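Local coordinates for protein thiamine pyrophosphokinase (Candida albicans, PDB 2G9Z) that probably transfers a pyrophosphoryl group from ATP to thiamine, making the cofactor thiamine pyrophosphate, and binds a thiamine imidodiphosphate analogue and magnesium, at residues 43-53 with 247-260. Residues are numbered along the deposited sequence; the frame is centred on the assembly and turned at random.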
ATOM      1  N   SER A  43      16.180 -26.886   9.066  1.00 44.45           N
ATOM      2  CA  SER A  43      15.427 -25.968   9.912  1.00 43.17           C
ATOM      3  C   SER A  43      14.646 -24.982   9.055  1.00 41.90           C
ATOM      4  O   SER A  43      15.093 -24.598   7.974  1.00 43.78           O
ATOM      5  CB  SER A  43      16.375 -25.200  10.833  1.00 44.92           C
ATOM      6  OG  SER A  43      17.251 -24.376  10.082  1.00 46.71           O
ATOM      7  N   TYR A  44      13.480 -24.571   9.538  1.00 37.51           N
ATOM      8  CA  TYR A  44      12.648 -23.631   8.802  1.00 33.74           C
ATOM      9  C   TYR A  44      11.981 -22.628   9.733  1.00 31.13           C
ATOM     10  O   TYR A  44      11.996 -22.786  10.954  1.00 29.90           O
ATOM     11  CB  TYR A  44      11.565 -24.378   8.018  1.00 32.75           C
ATOM     12  CG  TYR A  44      10.675 -25.256   8.873  1.00 30.93           C
ATOM     13  CD1 TYR A  44      11.084 -26.532   9.260  1.00 32.25           C
ATOM     14  CD2 TYR A  44       9.424 -24.808   9.299  1.00 31.67           C
ATOM     15  CE1 TYR A  44      10.269 -27.344  10.049  1.00 31.39           C
ATOM     16  CE2 TYR A  44       8.603 -25.609  10.093  1.00 30.92           C
ATOM     17  CZ  TYR A  44       9.031 -26.876  10.463  1.00 32.63           C
ATOM     18  OH  TYR A  44       8.221 -27.676  11.241  1.00 33.56           O
ATOM     19  N   ASN A  45      11.397 -21.588   9.148  1.00 27.13           N
ATOM     20  CA  ASN A  45      10.705 -20.583   9.936  1.00 23.74           C
ATOM     21  C   ASN A  45       9.232 -20.971  10.010  1.00 22.10           C
ATOM     22  O   ASN A  45       8.578 -21.131   8.983  1.00 21.25           O
ATOM     23  CB  ASN A  45      10.841 -19.202   9.294  1.00 22.52           C
ATOM     24  CG  ASN A  45      10.163 -18.116  10.109  1.00 24.57           C
ATOM     25  OD1 ASN A  45      10.429 -17.968  11.302  1.00 23.37           O
ATOM     26  ND2 ASN A  45       9.284 -17.347   9.468  1.00 22.45           N
ATOM     27  N   HIS A  46       8.722 -21.142  11.225  1.00 20.32           N
ATOM     28  CA  HIS A  46       7.325 -21.505  11.418  1.00 21.61           C
ATOM     29  C   HIS A  46       6.535 -20.244  11.725  1.00 21.48           C
ATOM     30  O   HIS A  46       6.867 -19.510  12.656  1.00 23.37           O
ATOM     31  CB  HIS A  46       7.177 -22.499  12.575  1.00 23.23           C
ATOM     32  CG  HIS A  46       5.797 -23.069  12.710  1.00 26.44           C
ATOM     33  ND1 HIS A  46       5.407 -23.829  13.792  1.00 27.64           N
ATOM     34  CD2 HIS A  46       4.720 -23.002  11.891  1.00 26.18           C
ATOM     35  CE1 HIS A  46       4.150 -24.206  13.634  1.00 27.93           C
ATOM     36  NE2 HIS A  46       3.710 -23.718  12.488  1.00 26.82           N
ATOM     37  N   ILE A  47       5.502 -19.986  10.930  1.00 20.54           N
ATOM     38  CA  ILE A  47       4.661 -18.808  11.114  1.00 20.06           C
ATOM     39  C   ILE A  47       3.216 -19.227  11.363  1.00 20.22           C
ATOM     40  O   ILE A  47       2.658 -20.017  10.605  1.00 20.52           O
ATOM     41  CB  ILE A  47       4.651 -17.900   9.861  1.00 18.94           C
ATOM     42  CG1 ILE A  47       6.070 -17.670   9.344  1.00 19.30           C
ATOM     43  CG2 ILE A  47       4.013 -16.564  10.211  1.00 19.72           C
ATOM     44  CD1 ILE A  47       6.118 -16.908   8.030  1.00 18.63           C
ATOM     45  N   GLN A  48       2.617 -18.689  12.420  1.00 19.81           N
ATOM     46  CA  GLN A  48       1.227 -18.977  12.771  1.00 21.19           C
ATOM     47  C   GLN A  48       0.533 -17.628  12.892  1.00 20.64           C
ATOM     48  O   GLN A  48       0.280 -17.139  13.994  1.00 20.91           O
ATOM     49  CB  GLN A  48       1.161 -19.720  14.101  1.00 22.35           C
ATOM     50  CG  GLN A  48       1.770 -21.102  14.058  1.00 21.78           C
ATOM     51  CD  GLN A  48       1.862 -21.725  15.432  0.60 24.96           C
ATOM     52  OE1 GLN A  48       2.697 -21.335  16.246  1.00 27.45           O
ATOM     53  NE2 GLN A  48       0.992 -22.686  15.706  1.00 24.39           N
ATOM     54  N   PRO A  49       0.203 -17.015  11.749  1.00 21.91           N
ATOM     55  CA  PRO A  49      -0.454 -15.703  11.687  1.00 21.26           C
ATOM     56  C   PRO A  49      -1.802 -15.565  12.379  1.00 22.27           C
ATOM     57  O   PRO A  49      -2.149 -14.481  12.841  1.00 21.38           O
ATOM     58  CB  PRO A  49      -0.588 -15.444  10.184  1.00 22.43           C
ATOM     59  CG  PRO A  49       0.417 -16.388   9.545  1.00 23.60           C
ATOM     60  CD  PRO A  49       0.293 -17.608  10.405  1.00 22.28           C
ATOM     61  N   PHE A  50      -2.552 -16.661  12.467  1.00 22.88           N
ATOM     62  CA  PHE A  50      -3.896 -16.595  13.024  1.00 23.61           C
ATOM     63  C   PHE A  50      -4.129 -17.084  14.443  1.00 25.20           C
ATOM     64  O   PHE A  50      -5.274 -17.311  14.839  1.00 24.47           O
ATOM     65  CB  PHE A  50      -4.843 -17.314  12.065  1.00 23.57           C
ATOM     66  CG  PHE A  50      -4.672 -16.887  10.641  1.00 23.64           C
ATOM     67  CD1 PHE A  50      -5.143 -15.648  10.213  1.00 24.44           C
ATOM     68  CD2 PHE A  50      -3.980 -17.687   9.739  1.00 22.53           C
ATOM     69  CE1 PHE A  50      -4.925 -15.213   8.911  1.00 21.55           C
ATOM     70  CE2 PHE A  50      -3.758 -17.259   8.432  1.00 21.25           C
ATOM     71  CZ  PHE A  50      -4.232 -16.015   8.021  1.00 20.72           C
ATOM     72  N   VAL A  51      -3.061 -17.236  15.215  1.00 24.97           N
ATOM     73  CA  VAL A  51      -3.205 -17.677  16.592  1.00 27.86           C
ATOM     74  C   VAL A  51      -4.108 -16.716  17.371  1.00 28.69           C
ATOM     75  O   VAL A  51      -4.772 -17.118  18.323  1.00 30.28           O
ATOM     76  CB  VAL A  51      -1.839 -17.743  17.307  1.00 28.25           C
ATOM     77  CG1 VAL A  51      -2.037 -18.089  18.776  1.00 28.70           C
ATOM     78  CG2 VAL A  51      -0.955 -18.776  16.641  1.00 28.68           C
ATOM     79  N   TYR A  52      -4.144 -15.452  16.956  1.00 28.60           N
ATOM     80  CA  TYR A  52      -4.957 -14.465  17.657  1.00 30.21           C
ATOM     81  C   TYR A  52      -6.458 -14.605  17.415  1.00 31.27           C
ATOM     82  O   TYR A  52      -7.258 -13.976  18.107  1.00 33.86           O
ATOM     83  CB  TYR A  52      -4.513 -13.042  17.293  1.00 28.80           C
ATOM     84  CG  TYR A  52      -4.986 -12.558  15.942  1.00 28.72           C
ATOM     85  CD1 TYR A  52      -4.386 -13.007  14.761  1.00 27.30           C
ATOM     86  CD2 TYR A  52      -6.046 -11.659  15.842  1.00 28.12           C
ATOM     87  CE1 TYR A  52      -4.835 -12.567  13.516  1.00 27.59           C
ATOM     88  CE2 TYR A  52      -6.501 -11.214  14.608  1.00 28.91           C
ATOM     89  CZ  TYR A  52      -5.894 -11.668  13.448  1.00 29.68           C
ATOM     90  OH  TYR A  52      -6.351 -11.218  12.228  1.00 31.95           O
ATOM     91  N   LEU A  53      -6.843 -15.421  16.439  1.00 31.77           N
ATOM     92  CA  LEU A  53      -8.255 -15.624  16.134  1.00 31.03           C
ATOM     93  C   LEU A  53      -8.782 -16.913  16.757  1.00 32.73           C
ATOM     94  O   LEU A  53      -8.012 -17.720  17.280  1.00 34.72           O
ATOM     95  CB  LEU A  53      -8.470 -15.667  14.621  1.00 31.30           C
ATOM     96  CG  LEU A  53      -8.163 -14.385  13.847  1.00 31.77           C
ATOM     97  CD1 LEU A  53      -8.354 -14.640  12.363  1.00 32.36           C
ATOM     98  CD2 LEU A  53      -9.077 -13.259  14.324  1.00 30.94           C
ATOM     99  N   ILE A 247      -4.010  -9.611   6.677  1.00 19.78           N
ATOM    100  CA  ILE A 247      -2.935  -9.665   7.649  1.00 17.37           C
ATOM    101  C   ILE A 247      -1.681  -9.693   6.780  1.00 17.87           C
ATOM    102  O   ILE A 247      -1.618 -10.413   5.774  1.00 15.77           O
ATOM    103  CB  ILE A 247      -3.008 -10.919   8.542  1.00 17.50           C
ATOM    104  CG1 ILE A 247      -1.913 -10.848   9.607  1.00 17.18           C
ATOM    105  CG2 ILE A 247      -2.882 -12.187   7.701  1.00 18.64           C
ATOM    106  CD1 ILE A 247      -2.107 -11.824  10.748  1.00 18.79           C
ATOM    107  N   ILE A 248      -0.694  -8.894   7.162  1.00 16.57           N
ATOM    108  CA  ILE A 248       0.537  -8.768   6.397  1.00 15.91           C
ATOM    109  C   ILE A 248       1.726  -9.082   7.285  1.00 16.39           C
ATOM    110  O   ILE A 248       1.824  -8.591   8.411  1.00 13.75           O
ATOM    111  CB  ILE A 248       0.646  -7.333   5.841  1.00 16.30           C
ATOM    112  CG1 ILE A 248      -0.629  -7.014   5.055  1.00 14.09           C
ATOM    113  CG2 ILE A 248       1.892  -7.182   4.974  1.00 15.71           C
ATOM    114  CD1 ILE A 248      -0.750  -5.569   4.618  1.00 17.61           C
ATOM    115  N   PHE A 249       2.622  -9.917   6.779  1.00 14.70           N
ATOM    116  CA  PHE A 249       3.792 -10.314   7.547  1.00 15.56           C
ATOM    117  C   PHE A 249       4.947 -10.624   6.626  1.00 16.42           C
ATOM    118  O   PHE A 249       4.817 -10.601   5.397  1.00 14.99           O
ATOM    119  CB  PHE A 249       3.478 -11.535   8.426  1.00 13.50           C
ATOM    120  CG  PHE A 249       2.824 -12.666   7.691  1.00 16.40           C
ATOM    121  CD1 PHE A 249       1.462 -12.634   7.404  1.00 16.38           C
ATOM    122  CD2 PHE A 249       3.573 -13.757   7.258  1.00 15.72           C
ATOM    123  CE1 PHE A 249       0.858 -13.674   6.694  1.00 19.96           C
ATOM    124  CE2 PHE A 249       2.982 -14.799   6.550  1.00 16.26           C
ATOM    125  CZ  PHE A 249       1.622 -14.757   6.267  1.00 17.28           C
ATOM    126  N   LEU A 250       6.084 -10.934   7.227  1.00 17.13           N
ATOM    127  CA  LEU A 250       7.268 -11.201   6.444  1.00 18.01           C
ATOM    128  C   LEU A 250       7.642 -12.669   6.390  1.00 17.43           C
ATOM    129  O   LEU A 250       7.642 -13.362   7.405  1.00 19.98           O
ATOM    130  CB  LEU A 250       8.438 -10.388   7.008  1.00 17.44           C
ATOM    131  CG  LEU A 250       9.653 -10.145   6.111  1.00 21.27           C
ATOM    132  CD1 LEU A 250       9.245  -9.272   4.934  1.00 18.94           C
ATOM    133  CD2 LEU A 250      10.758  -9.461   6.912  1.00 19.58           C
ATOM    134  N   LEU A 251       7.929 -13.141   5.187  1.00 16.83           N
ATOM    135  CA  LEU A 251       8.382 -14.506   4.996  1.00 16.34           C
ATOM    136  C   LEU A 251       9.889 -14.309   5.082  1.00 17.37           C
ATOM    137  O   LEU A 251      10.423 -13.352   4.521  1.00 15.94           O
ATOM    138  CB  LEU A 251       7.980 -15.026   3.615  1.00 16.26           C
ATOM    139  CG  LEU A 251       6.483 -15.261   3.400  1.00 17.68           C
ATOM    140  CD1 LEU A 251       6.237 -15.683   1.964  1.00 17.55           C
ATOM    141  CD2 LEU A 251       5.993 -16.337   4.363  1.00 17.09           C
ATOM    142  N   LYS A 252      10.577 -15.189   5.797  1.00 17.81           N
ATOM    143  CA  LYS A 252      12.016 -15.038   5.953  1.00 18.84           C
ATOM    144  C   LYS A 252      12.834 -15.860   4.973  1.00 20.30           C
ATOM    145  O   LYS A 252      12.454 -16.972   4.614  1.00 18.56           O
ATOM    146  CB  LYS A 252      12.433 -15.410   7.375  1.00 21.32           C
ATOM    147  CG  LYS A 252      11.752 -14.604   8.477  1.00 25.38           C
ATOM    148  CD  LYS A 252      12.462 -14.831   9.800  1.00 28.35           C
ATOM    149  CE  LYS A 252      11.915 -13.935  10.905  1.00 31.71           C
ATOM    150  NZ  LYS A 252      12.884 -13.858  12.044  1.00 31.41           N
ATOM    151  N   LYS A 253      13.961 -15.296   4.548  1.00 21.03           N
ATOM    152  CA  LYS A 253      14.873 -15.979   3.639  1.00 22.38           C
ATOM    153  C   LYS A 253      14.965 -17.434   4.084  1.00 21.98           C
ATOM    154  O   LYS A 253      15.220 -17.713   5.256  1.00 20.47           O
ATOM    155  CB  LYS A 253      16.259 -15.336   3.719  1.00 23.17           C
ATOM    156  CG  LYS A 253      17.327 -16.010   2.874  1.00 26.68           C
ATOM    157  CD  LYS A 253      18.639 -15.243   2.988  1.00 30.55           C
ATOM    158  CE  LYS A 253      19.705 -15.798   2.064  1.00 31.29           C
ATOM    159  NZ  LYS A 253      20.984 -15.053   2.233  1.00 36.43           N
ATOM    160  N   GLY A 254      14.755 -18.352   3.148  1.00 22.06           N
ATOM    161  CA  GLY A 254      14.806 -19.763   3.483  1.00 21.87           C
ATOM    162  C   GLY A 254      13.422 -20.385   3.404  1.00 21.69           C
ATOM    163  O   GLY A 254      12.547 -19.883   2.702  1.00 19.99           O
ATOM    164  N   VAL A 255      13.222 -21.480   4.131  1.00 21.45           N
ATOM    165  CA  VAL A 255      11.943 -22.175   4.140  1.00 19.16           C
ATOM    166  C   VAL A 255      11.004 -21.617   5.211  1.00 19.26           C
ATOM    167  O   VAL A 255      11.407 -21.373   6.350  1.00 18.20           O
ATOM    168  CB  VAL A 255      12.145 -23.691   4.393  1.00 22.24           C
ATOM    169  CG1 VAL A 255      10.809 -24.422   4.323  1.00 21.27           C
ATOM    170  CG2 VAL A 255      13.106 -24.265   3.363  1.00 22.12           C
ATOM    171  N   ASN A 256       9.749 -21.408   4.833  1.00 17.89           N
ATOM    172  CA  ASN A 256       8.740 -20.903   5.754  1.00 17.27           C
ATOM    173  C   ASN A 256       7.553 -21.852   5.741  1.00 18.25           C
ATOM    174  O   ASN A 256       7.072 -22.237   4.680  1.00 20.65           O
ATOM    175  CB  ASN A 256       8.245 -19.512   5.323  1.00 17.80           C
ATOM    176  CG  ASN A 256       9.316 -18.445   5.426  1.00 15.82           C
ATOM    177  OD1 ASN A 256       9.528 -17.843   6.488  1.00 15.02           O
ATOM    178  ND2 ASN A 256      10.002 -18.208   4.322  1.00 13.21           N
ATOM    179  N   TYR A 257       7.087 -22.242   6.918  1.00 19.66           N
ATOM    180  CA  TYR A 257       5.923 -23.106   7.007  1.00 19.76           C
ATOM    181  C   TYR A 257       4.848 -22.285   7.702  1.00 19.71           C
ATOM    182  O   TYR A 257       4.997 -21.917   8.865  1.00 19.63           O
ATOM    183  CB  TYR A 257       6.232 -24.374   7.812  1.00 21.71           C
ATOM    184  CG  TYR A 257       5.007 -25.228   8.092  1.00 24.70           C
ATOM    185  CD1 TYR A 257       4.158 -25.625   7.059  1.00 24.03           C
ATOM    186  CD2 TYR A 257       4.695 -25.632   9.392  1.00 27.37           C
ATOM    187  CE1 TYR A 257       3.025 -26.404   7.313  1.00 27.17           C
ATOM    188  CE2 TYR A 257       3.566 -26.410   9.658  1.00 25.90           C
ATOM    189  CZ  TYR A 257       2.737 -26.791   8.616  1.00 27.10           C
ATOM    190  OH  TYR A 257       1.620 -27.556   8.876  1.00 26.36           O
ATOM    191  N   ILE A 258       3.787 -21.964   6.972  1.00 18.68           N
ATOM    192  CA  ILE A 258       2.689 -21.180   7.524  1.00 19.30           C
ATOM    193  C   ILE A 258       1.586 -22.165   7.874  1.00 19.41           C
ATOM    194  O   ILE A 258       1.102 -22.877   7.002  1.00 19.11           O
ATOM    195  CB  ILE A 258       2.145 -20.154   6.493  1.00 17.49           C
ATOM    196  CG1 ILE A 258       3.231 -19.141   6.116  1.00 18.35           C
ATOM    197  CG2 ILE A 258       0.945 -19.423   7.071  1.00 18.87           C
ATOM    198  CD1 ILE A 258       4.344 -19.704   5.249  1.00 19.02           C
ATOM    199  N   SER A 259       1.193 -22.212   9.146  1.00 21.09           N
ATOM    200  CA  SER A 259       0.155 -23.148   9.569  1.00 21.75           C
ATOM    201  C   SER A 259      -0.985 -22.501  10.339  1.00 22.37           C
ATOM    202  O   SER A 259      -0.849 -21.410  10.890  1.00 23.09           O
ATOM    203  CB  SER A 259       0.765 -24.271  10.416  1.00 21.50           C
ATOM    204  OG  SER A 259       1.267 -23.771  11.643  1.00 23.59           O
ATOM    205  N   TYR A 260      -2.113 -23.204  10.366  1.00 21.62           N
ATOM    206  CA  TYR A 260      -3.324 -22.756  11.044  1.00 23.08           C
ATOM    207  C   TYR A 260      -4.233 -23.974  11.213  1.00 23.35           C
ATOM    208  O   TYR A 260      -4.069 -24.963  10.505  1.00 23.67           O
ATOM    209  CB  TYR A 260      -4.023 -21.692  10.195  1.00 21.48           C
ATOM    210  CG  TYR A 260      -3.860 -21.927   8.706  1.00 21.93           C
ATOM    211  CD1 TYR A 260      -2.834 -21.305   7.993  1.00 20.57           C
ATOM    212  CD2 TYR A 260      -4.682 -22.824   8.030  1.00 19.49           C
ATOM    213  CE1 TYR A 260      -2.627 -21.578   6.647  1.00 20.27           C
ATOM    214  CE2 TYR A 260      -4.485 -23.106   6.682  1.00 21.30           C
ATOM    215  CZ  TYR A 260      -3.453 -22.482   5.998  1.00 20.52           C
ATOM    216  OH  TYR A 260      -3.222 -22.784   4.678  1.00 20.81           O
TER
HETATM  217  O   HOH W   1      15.299 -22.279   6.046  0.99 29.75           O
HETATM  218  O   HOH W   2      -0.917 -23.847  13.693  1.00 34.58           O
HETATM  219  O   HOH W   3      -1.952 -19.549  12.587  1.00 18.65           O
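His46 reaches along the sheet to Ser259, its NE2 lying 2.6 Å from Ser259 OG in a nearly straight hydrogen bond (169°). With CG anti to the backbone N (chi1 -172°), the imidazole runs forward beside Tyr257, and Tyr257 O meets its edge in the ring plane, 3.2 Å from CD2. The Tyr257 ring is tilted 24° to the imidazole but slid well aside, so the two scarcely overlap. Two residues before His46, Tyr44 lies alongside Tyr257 and points the same way, its CE2 3.5 Å from Tyr257 CB.

Asn45 and Asn256 turn to the opposite face. Asn45 ND2 donates to Asn256 OD1 (3.0 Å) within that carbonyl's plane, although the two amide planes stand almost perpendicular. Asn256 OD1 also accepts from Lys252 N, while Asn256 ND2 bonds to Lys252 O and, on the next strand, to Val325 O, which together should fix the rotation of this buried amide beside the turn.

Asn45 N and Ile47 N donate to Val255 O and Tyr257 O, Tyr257 N and Ser259 N to Asn45 O and Ile47 O, so 45-47 runs parallel to 254-259 as this chain's outermost strand in the smaller sheet of a two-sheet β-sandwich whose other sheet includes 246-251; the family's C-terminal vitamin B1-binding domain has this architecture. Between the layers, Ile47 sends CD1 to Leu251 CD2 (3.7 Å) and Ile258 CG1, with Phe249 next to it. Pro49 CG sits over one face of the Phe249 ring, 4.1 Å from its centroid, and Pro49 CD rests on Ile258 CG2. Farther along, Phe50 CE1 meets Ile247 CG2 (3.8 Å), and the same phenyl ring stacks with Phe266.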